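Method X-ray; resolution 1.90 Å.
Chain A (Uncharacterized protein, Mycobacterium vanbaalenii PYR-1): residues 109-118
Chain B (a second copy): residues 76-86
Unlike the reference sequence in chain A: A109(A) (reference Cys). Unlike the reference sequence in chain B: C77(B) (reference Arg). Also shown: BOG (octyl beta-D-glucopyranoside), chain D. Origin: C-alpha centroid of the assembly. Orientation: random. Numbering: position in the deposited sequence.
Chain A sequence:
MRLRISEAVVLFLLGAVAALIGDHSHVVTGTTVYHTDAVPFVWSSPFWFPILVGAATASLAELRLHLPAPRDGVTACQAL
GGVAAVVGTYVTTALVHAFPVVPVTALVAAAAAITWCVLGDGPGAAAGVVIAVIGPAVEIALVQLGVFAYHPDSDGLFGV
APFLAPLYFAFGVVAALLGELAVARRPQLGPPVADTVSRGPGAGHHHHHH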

# COMPACT_ATOMS: atom_id res chain seq x y z
N ALA A 109 5.16 10.41 -0.04
CA ALA A 109 6.23 10.42 0.96
C ALA A 109 6.15 9.23 1.91
O ALA A 109 7.18 8.68 2.31
CB ALA A 109 6.23 11.74 1.75
N ALA A 110 4.95 8.82 2.28
CA ALA A 110 4.78 7.65 3.14
C ALA A 110 5.25 6.39 2.42
O ALA A 110 5.93 5.55 3.00
CB ALA A 110 3.32 7.50 3.60
N ALA A 111 4.87 6.25 1.15
CA ALA A 111 5.28 5.09 0.37
C ALA A 111 6.80 5.05 0.24
O ALA A 111 7.41 3.99 0.35
CB ALA A 111 4.62 5.13 -1.02
N ALA A 112 7.41 6.21 0.02
CA ALA A 112 8.86 6.29 -0.11
C ALA A 112 9.58 5.97 1.20
O ALA A 112 10.61 5.29 1.20
CB ALA A 112 9.27 7.69 -0.61
N ALA A 113 9.05 6.46 2.31
CA ALA A 113 9.64 6.17 3.62
C ALA A 113 9.56 4.68 3.93
O ALA A 113 10.52 4.09 4.44
CB ALA A 113 8.95 6.98 4.72
N ILE A 114 8.41 4.07 3.64
CA ILE A 114 8.25 2.64 3.91
C ILE A 114 9.20 1.82 3.03
O ILE A 114 9.84 0.87 3.51
CB ILE A 114 6.80 2.19 3.73
CG1 ILE A 114 5.94 2.73 4.89
CG2 ILE A 114 6.70 0.67 3.68
CD1 ILE A 114 4.44 2.73 4.62
N THR A 115 9.30 2.19 1.76
CA THR A 115 10.24 1.53 0.84
C THR A 115 11.66 1.56 1.39
O THR A 115 12.34 0.54 1.43
CB THR A 115 10.19 2.20 -0.56
OG1 THR A 115 8.85 2.13 -1.06
CG2 THR A 115 11.11 1.48 -1.55
N TRP A 116 12.10 2.74 1.83
CA TRP A 116 13.44 2.86 2.40
C TRP A 116 13.60 2.07 3.71
O TRP A 116 14.62 1.40 3.91
CB TRP A 116 13.83 4.32 2.62
CG TRP A 116 15.21 4.41 3.19
CD1 TRP A 116 16.39 4.20 2.53
CD2 TRP A 116 15.56 4.65 4.55
NE1 TRP A 116 17.45 4.31 3.41
CE2 TRP A 116 16.96 4.59 4.66
CE3 TRP A 116 14.81 4.92 5.71
CZ2 TRP A 116 17.64 4.80 5.87
CZ3 TRP A 116 15.48 5.13 6.90
CH2 TRP A 116 16.87 5.07 6.98
N CYS A 117 12.60 2.14 4.59
CA CYS A 117 12.69 1.39 5.85
C CYS A 117 12.83 -0.11 5.62
O CYS A 117 13.59 -0.79 6.32
CB CYS A 117 11.47 1.65 6.73
SG CYS A 117 11.48 3.29 7.48
N VAL A 118 12.12 -0.63 4.63
CA VAL A 118 12.13 -2.06 4.36
C VAL A 118 13.41 -2.50 3.65
O VAL A 118 13.99 -3.55 3.97
CB VAL A 118 10.90 -2.48 3.51
CG1 VAL A 118 10.98 -3.96 3.11
CG2 VAL A 118 9.60 -2.21 4.28
N ALA B 76 14.47 2.20 15.04
CA ALA B 76 14.00 3.48 14.53
C ALA B 76 13.27 3.33 13.19
O ALA B 76 12.33 4.08 12.90
CB ALA B 76 15.15 4.46 14.40
N CYS B 77 13.70 2.38 12.36
CA CYS B 77 13.04 2.22 11.06
C CYS B 77 11.68 1.55 11.17
O CYS B 77 10.79 1.79 10.34
CB CYS B 77 13.92 1.47 10.07
SG CYS B 77 14.59 2.55 8.81
N GLN B 78 11.51 0.72 12.20
CA GLN B 78 10.19 0.15 12.46
C GLN B 78 9.27 1.28 12.86
O GLN B 78 8.12 1.35 12.42
CB GLN B 78 10.24 -0.91 13.56
CG GLN B 78 10.79 -2.25 13.07
CD GLN B 78 11.23 -3.17 14.20
OE1 GLN B 78 11.20 -2.78 15.37
NE2 GLN B 78 11.64 -4.38 13.86
N ALA B 79 9.77 2.19 13.69
CA ALA B 79 8.97 3.31 14.14
C ALA B 79 8.66 4.27 13.00
O ALA B 79 7.53 4.74 12.87
CB ALA B 79 9.65 4.05 15.29
N LEU B 80 9.66 4.58 12.18
CA LEU B 80 9.44 5.46 11.03
C LEU B 80 8.45 4.83 10.06
O LEU B 80 7.53 5.49 9.58
CB LEU B 80 10.76 5.77 10.31
CG LEU B 80 10.64 6.53 8.98
CD1 LEU B 80 9.91 7.87 9.14
CD2 LEU B 80 12.02 6.75 8.35
N GLY B 81 8.64 3.54 9.79
CA GLY B 81 7.75 2.80 8.92
C GLY B 81 6.33 2.79 9.45
O GLY B 81 5.38 2.90 8.68
N GLY B 82 6.17 2.66 10.76
CA GLY B 82 4.86 2.65 11.37
C GLY B 82 4.19 4.01 11.30
O GLY B 82 2.99 4.12 11.03
N VAL B 83 4.95 5.06 11.56
CA VAL B 83 4.39 6.41 11.45
C VAL B 83 3.96 6.69 10.00
O VAL B 83 2.90 7.26 9.75
CB VAL B 83 5.37 7.48 11.97
CG1 VAL B 83 4.87 8.88 11.59
CG2 VAL B 83 5.50 7.37 13.49
N ALA B 84 4.79 6.27 9.05
CA ALA B 84 4.47 6.44 7.64
C ALA B 84 3.20 5.67 7.26
O ALA B 84 2.37 6.15 6.49
CB ALA B 84 5.65 6.01 6.77
N ALA B 85 3.03 4.47 7.81
CA ALA B 85 1.85 3.65 7.50
C ALA B 85 0.58 4.33 8.01
O ALA B 85 -0.44 4.35 7.32
CB ALA B 85 1.99 2.25 8.09
N VAL B 86 0.64 4.87 9.22
CA VAL B 86 -0.53 5.53 9.82
C VAL B 86 -0.85 6.83 9.08
O VAL B 86 -2.00 7.10 8.75
CB VAL B 86 -0.32 5.80 11.33
CG1 VAL B 86 -1.48 6.64 11.89
CG2 VAL B 86 -0.24 4.47 12.08
C1 BOG D . 12.99 -3.92 9.09
O1 BOG D . 11.76 -3.60 8.45
C2 BOG D . 14.11 -3.87 8.07
O2 BOG D . 13.79 -4.67 6.92
C3 BOG D . 15.38 -4.39 8.73
O3 BOG D . 16.47 -4.22 7.81
C4 BOG D . 15.70 -3.62 10.00
O4 BOG D . 16.43 -4.46 10.90
C5 BOG D . 14.51 -3.05 10.78
O5 BOG D . 13.27 -2.92 10.07
C6 BOG D . 14.94 -1.66 11.18
O6 BOG D . 15.72 -1.09 10.12
C1' BOG D . 11.11 -2.51 9.11
C2' BOG D . 9.66 -2.50 8.67
C3' BOG D . 9.19 -1.08 8.46
C4' BOG D . 8.06 -1.06 7.44
C5' BOG D . 6.72 -0.80 8.11
C6' BOG D . 5.58 -1.24 7.22
C7' BOG D . 4.24 -1.03 7.91
C8' BOG D . 3.11 -1.51 7.02

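Both stretches are helical, and they run nearly antiparallel, with 155° between their N-to-C directions. The axes approach to 8.6 Å. The CA atoms of A110(A) and A84(B) are 4.7 Å apart, and those of I114(A) and G81(B) are 5.0 Å apart. Within each helix, backbone N of one residue bonds to O four residues earlier, from A113(A) and L80(B) onward. No clear hydrogen bond crosses between the stretches; apolar side chains make most of the contact.

A109(A), which differs from the reference sequence, makes no contact. A110(A) points toward chain B. Its CB sits 3.3 Å from A84(B) O, close enough for the methyl to rest on the backbone. A111(A) points away, and its O accepts a hydrogen bond from T115(A) OG1 at 2.7 Å, which ties that hydroxyl to its own helix. One turn on from A109(A), A113(A) CB meets A84(B) CB at 4.0 Å.

I114(A) starts out sideways, but its end comes nearer. Its CG1 lies 3.8 Å from A84(B) CB and 3.8 Å from G81(B) O. Its CD1 reaches on to A85(B) CB at 4.3 Å.

W116(A) also starts out sideways, but its end comes nearer chain B. Its CZ3 is 3.3 Å from C77(B) SG, a sulfur-aromatic contact that is oblique to the ring. L80(B) CD2 lies at the ring edge, 4.1 Å from W116(A) CZ3.

C117(A) points toward chain B and has the largest covered area. Its SG is 3.5 Å from C77(B) SG, too far for a disulfide, and 3.6 Å from L80(B) CD2. C77(B) also differs from the reference.

V118(A) points away. Its backbone O accepts a hydrogen bond from octyl glucoside O2 at 3.2 Å. The detergent's alkyl chain passes G81(B), whose CA is 3.8 Å from C5'. A CB there would clash with C3'.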